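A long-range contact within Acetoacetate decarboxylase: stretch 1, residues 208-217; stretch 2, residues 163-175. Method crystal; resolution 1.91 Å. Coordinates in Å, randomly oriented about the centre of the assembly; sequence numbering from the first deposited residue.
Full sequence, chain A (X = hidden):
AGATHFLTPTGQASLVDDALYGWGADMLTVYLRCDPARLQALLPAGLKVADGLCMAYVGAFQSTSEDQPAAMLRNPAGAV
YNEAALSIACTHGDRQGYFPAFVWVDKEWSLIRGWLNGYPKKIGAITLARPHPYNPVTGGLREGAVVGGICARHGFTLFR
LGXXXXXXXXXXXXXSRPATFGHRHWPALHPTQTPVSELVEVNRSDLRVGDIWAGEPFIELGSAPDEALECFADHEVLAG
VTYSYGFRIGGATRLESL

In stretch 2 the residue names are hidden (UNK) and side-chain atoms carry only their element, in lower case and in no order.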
# COMPACT_ATOMS: atom_id res chain seq x y z
N ARG A 208 11.56 -29.04 -2.97
CA ARG A 208 11.35 -29.30 -4.38
C ARG A 208 11.73 -28.10 -5.23
O ARG A 208 11.38 -26.97 -4.90
CB ARG A 208 9.90 -29.70 -4.68
CG ARG A 208 9.67 -29.97 -6.15
CD ARG A 208 8.25 -30.35 -6.47
NE ARG A 208 8.09 -30.45 -7.92
CZ ARG A 208 6.93 -30.45 -8.55
NH1 ARG A 208 5.81 -30.36 -7.85
NH2 ARG A 208 6.90 -30.51 -9.88
N VAL A 209 12.46 -28.32 -6.31
CA VAL A 209 12.74 -27.29 -7.31
C VAL A 209 12.38 -27.89 -8.66
O VAL A 209 12.65 -29.07 -8.93
CB VAL A 209 14.19 -26.78 -7.28
CG1 VAL A 209 14.44 -26.03 -5.97
CG2 VAL A 209 15.19 -27.95 -7.44
N GLY A 210 11.79 -27.08 -9.53
CA GLY A 210 11.42 -27.55 -10.85
C GLY A 210 11.03 -26.38 -11.72
O GLY A 210 11.11 -25.22 -11.30
N ASP A 211 10.62 -26.68 -12.94
CA ASP A 211 10.25 -25.66 -13.94
C ASP A 211 11.30 -24.56 -14.01
O ASP A 211 11.03 -23.37 -13.86
CB ASP A 211 8.87 -25.09 -13.64
CG ASP A 211 7.77 -26.14 -13.81
OD1 ASP A 211 7.59 -26.58 -14.96
OD2 ASP A 211 7.15 -26.57 -12.81
N ILE A 212 12.51 -25.00 -14.26
CA ILE A 212 13.70 -24.15 -14.22
C ILE A 212 14.01 -23.65 -15.63
O ILE A 212 14.01 -24.43 -16.61
CB ILE A 212 14.89 -24.93 -13.65
CG1 ILE A 212 14.55 -25.47 -12.27
CG2 ILE A 212 16.11 -24.05 -13.57
CD1 ILE A 212 15.58 -26.52 -11.77
N TRP A 213 14.28 -22.34 -15.72
CA TRP A 213 14.70 -21.67 -16.95
C TRP A 213 15.91 -20.79 -16.67
O TRP A 213 15.92 -20.05 -15.69
CB TRP A 213 13.57 -20.83 -17.54
CG TRP A 213 12.34 -21.65 -17.85
CD1 TRP A 213 11.35 -21.99 -16.97
CD2 TRP A 213 11.97 -22.22 -19.11
NE1 TRP A 213 10.40 -22.76 -17.61
CE2 TRP A 213 10.74 -22.89 -18.92
CE3 TRP A 213 12.57 -22.24 -20.37
CZ2 TRP A 213 10.11 -23.60 -19.95
CZ3 TRP A 213 11.92 -22.93 -21.40
CH2 TRP A 213 10.70 -23.58 -21.19
N ALA A 214 16.91 -20.86 -17.53
CA ALA A 214 18.12 -20.06 -17.41
C ALA A 214 18.09 -18.96 -18.45
O ALA A 214 17.37 -19.03 -19.44
CB ALA A 214 19.38 -20.92 -17.59
N GLY A 215 18.91 -17.94 -18.25
CA GLY A 215 18.90 -16.87 -19.23
C GLY A 215 19.87 -15.79 -18.88
O GLY A 215 20.78 -15.97 -18.08
N GLU A 216 19.72 -14.68 -19.59
CA GLU A 216 20.63 -13.56 -19.46
C GLU A 216 20.12 -12.68 -18.33
O GLU A 216 18.99 -12.19 -18.42
CB GLU A 216 20.71 -12.76 -20.74
CG GLU A 216 21.72 -11.62 -20.66
CD GLU A 216 21.64 -10.66 -21.82
OE1 GLU A 216 20.67 -10.76 -22.61
OE2 GLU A 216 22.52 -9.78 -21.94
N PRO A 217 20.85 -12.53 -17.24
CA PRO A 217 20.33 -11.77 -16.09
C PRO A 217 20.67 -10.29 -16.15
O PRO A 217 21.58 -9.85 -16.85
CB PRO A 217 21.06 -12.40 -14.90
CG PRO A 217 22.40 -12.80 -15.48
CD PRO A 217 22.09 -13.25 -16.91
N UNK A 163 15.46 -11.22 -16.12
CA UNK A 163 15.99 -12.39 -16.84
C UNK A 163 15.38 -12.40 -18.23
O UNK A 163 14.16 -12.26 -18.36
c UNK A 163 16.19 -14.95 -16.69
c UNK A 163 17.69 -14.95 -16.45
c UNK A 163 15.51 -16.13 -16.02
c UNK A 163 15.60 -13.68 -16.12
N UNK A 164 16.21 -12.59 -19.26
CA UNK A 164 15.74 -12.95 -20.60
C UNK A 164 16.07 -14.43 -20.78
O UNK A 164 17.25 -14.80 -20.80
c UNK A 164 15.81 -12.54 -23.05
c UNK A 164 16.39 -12.13 -21.70
o UNK A 164 16.13 -10.75 -21.49
N UNK A 165 15.05 -15.27 -20.88
CA UNK A 165 15.24 -16.71 -20.86
C UNK A 165 15.93 -17.15 -22.13
O UNK A 165 15.56 -16.70 -23.23
c UNK A 165 13.89 -17.41 -20.68
c UNK A 165 13.27 -17.04 -19.33
c UNK A 165 14.03 -18.97 -20.85
N UNK A 166 16.95 -17.99 -22.00
CA UNK A 166 17.64 -18.55 -23.16
C UNK A 166 17.40 -20.03 -23.33
O UNK A 166 17.47 -20.52 -24.46
c UNK A 166 19.16 -18.31 -23.08
c UNK A 166 19.49 -16.84 -23.14
o UNK A 166 19.69 -18.84 -21.86
N UNK A 167 17.09 -20.77 -22.27
CA UNK A 167 16.91 -22.20 -22.42
C UNK A 167 16.23 -22.76 -21.19
O UNK A 167 16.22 -22.14 -20.11
n UNK A 167 21.39 -23.35 -20.50
n UNK A 167 22.31 -23.36 -18.41
c UNK A 167 18.25 -22.93 -22.62
c UNK A 167 20.38 -23.67 -21.50
c UNK A 167 19.24 -22.66 -21.49
n UNK A 167 20.31 -24.37 -18.71
c UNK A 167 21.33 -23.68 -19.21
N UNK A 168 15.61 -23.91 -21.38
CA UNK A 168 15.19 -24.71 -20.24
C UNK A 168 16.41 -25.01 -19.38
O UNK A 168 17.55 -25.10 -19.88
c UNK A 168 14.53 -26.00 -20.71
N UNK A 169 16.19 -25.17 -18.08
CA UNK A 169 17.28 -25.38 -17.15
C UNK A 169 17.04 -26.58 -16.27
O UNK A 169 16.06 -27.30 -16.41
N UNK A 170 17.97 -26.77 -15.33
CA UNK A 170 17.90 -27.91 -14.44
C UNK A 170 18.61 -27.54 -13.15
O UNK A 170 19.07 -26.41 -12.98
c UNK A 170 19.92 -28.84 -15.66
c UNK A 170 18.52 -29.13 -15.14
o UNK A 170 20.20 -29.24 -16.81
o UNK A 170 20.73 -28.22 -14.92
N UNK A 171 18.71 -28.50 -12.23
CA UNK A 171 19.29 -28.21 -10.92
C UNK A 171 20.75 -27.78 -11.03
O UNK A 171 21.29 -27.16 -10.11
c UNK A 171 19.14 -29.41 -9.99
N UNK A 172 21.41 -28.14 -12.12
CA UNK A 172 22.74 -27.61 -12.42
C UNK A 172 22.82 -26.09 -12.44
O UNK A 172 23.91 -25.53 -12.35
N UNK A 173 21.70 -25.42 -12.73
CA UNK A 173 21.65 -23.97 -12.83
C UNK A 173 21.39 -23.29 -11.50
O UNK A 173 21.40 -22.06 -11.44
o UNK A 173 20.05 -24.78 -15.88
o UNK A 173 22.06 -23.90 -15.72
c UNK A 173 20.60 -23.58 -13.87
c UNK A 173 20.93 -24.14 -15.25
N UNK A 174 21.17 -24.05 -10.42
CA UNK A 174 21.00 -23.50 -9.09
C UNK A 174 22.30 -23.67 -8.32
O UNK A 174 23.03 -24.63 -8.52
c UNK A 174 19.89 -24.22 -8.35
c UNK A 174 17.52 -25.10 -8.39
c UNK A 174 18.09 -22.96 -9.52
c UNK A 174 18.59 -24.34 -9.15
N UNK A 175 22.59 -22.73 -7.44
CA UNK A 175 23.75 -22.86 -6.57
C UNK A 175 23.29 -23.20 -5.16
O UNK A 175 23.26 -22.37 -4.25
n UNK A 175 23.63 -21.06 -11.94
n UNK A 175 25.72 -20.35 -12.54
c UNK A 175 25.32 -21.34 -7.97
c UNK A 175 24.87 -20.71 -11.59
n UNK A 175 25.27 -20.70 -10.32
c UNK A 175 24.60 -21.60 -6.63
c UNK A 175 24.45 -21.06 -9.16
O HOH W 1 18.18 -9.75 -19.58

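Position 163 has four side-chain carbons, forked at the second. One tip carbon lies 3.4 Å from Gly-215 C, and the CA is 3.4 Å from Glu-216 O. A fork one carbon beyond CB means Leu-163; the tip is CD1.

Position 164 has a CB carrying one oxygen and one carbon. Its backbone pairs with Glu-216 in both directions: its N donates to Glu-216 O at 2.9 Å, and Glu-216 N donates to its O at 2.8 Å. This is Thr-164. A water bridges its OG1 (3.0 Å from the water O) and Glu-216 O (2.8 Å from the water O).

Position 165 has three carbons, branched at CB. One terminal carbon sits 3.6 Å from Trp-213 CE3. This is Val-165, touching the indole through CG1.

Position 166 again has a CB with one oxygen and one carbon. Its N donates to Ala-214 O at 2.8 Å. It is Thr-166; its OG1 adds a weak hydrogen bond to Ala-214 O at 3.4 Å.

Position 167 has three carbons, a nitrogen, then a carbon carrying two more nitrogens. One terminal nitrogen is 3.7 Å from Ala-214 CB, which lies over one face of the group. Ala-214 N donates to the O of 167 at 3.0 Å. The group is a guanidinium, so this is Arg-167; the nitrogen is NH1.

Position 168 has one side-chain carbon. This CB lies over one face of the Trp-213 ring, 4.1 Å from Trp-213 CZ3. It is Ala-168.

Position 169 has no side-chain atoms. Its N donates to Ile-212 O at 2.7 Å. A CB here would be tight against Ile-212 CG2, at 3.0 Å. It is Gly-169.

Position 170 has two carbons, the second carrying two oxygens. Its CB points away from stretch 1, but its backbone C is 3.5 Å from Ile-212 CD1. The carboxylate on CB gives Asp-170.

Position 171 has one side-chain carbon. Its N is 3.7 Å from Ile-212 CD1. It is Ala-171.

Position 172 has no side-chain atoms and makes no contact with stretch 1. It is Gly-172.

Position 173 has two carbons and a terminal pair of oxygens. The carboxylate carbon is 4.3 Å from Ala-214 CB. This is Asp-173. Its carboxylate forms a salt bridge with Arg-167, with Asp-173 OD1 2.8 Å from Arg-167 NH2. Its OD2 accepts from Asp-170 N at 2.9 Å.

Position 174 has four carbons, forked at the second. One tip carbon is 3.8 Å from Val-209 CG2 and 4.1 Å from Ile-212 CD1. It is Leu-174; the tip is CD1.

Position 175 has three carbons, a nitrogen, then a carbon carrying two more nitrogens. It does not reach stretch 1. This guanidinium makes it Arg-175, which is poorly ordered.

The contact is an antiparallel strand pairing, held mainly by backbone hydrogen bonds. A bulge shifts the register by one between Ala-214 and Gly-215. Gly-215 suits the close approach there: a CB would fall 2.1 Å from Thr-164 O. Trp-213 packs on Val-165 and Ala-168, while Val-209 and Ile-212 meet Leu-174. The Arg-167 to Asp-173 salt bridge links the 3-10 segment back to Arg-167, beside Ala-214.

Stretch 2 (163-175) LTVTRAGDAGDLR
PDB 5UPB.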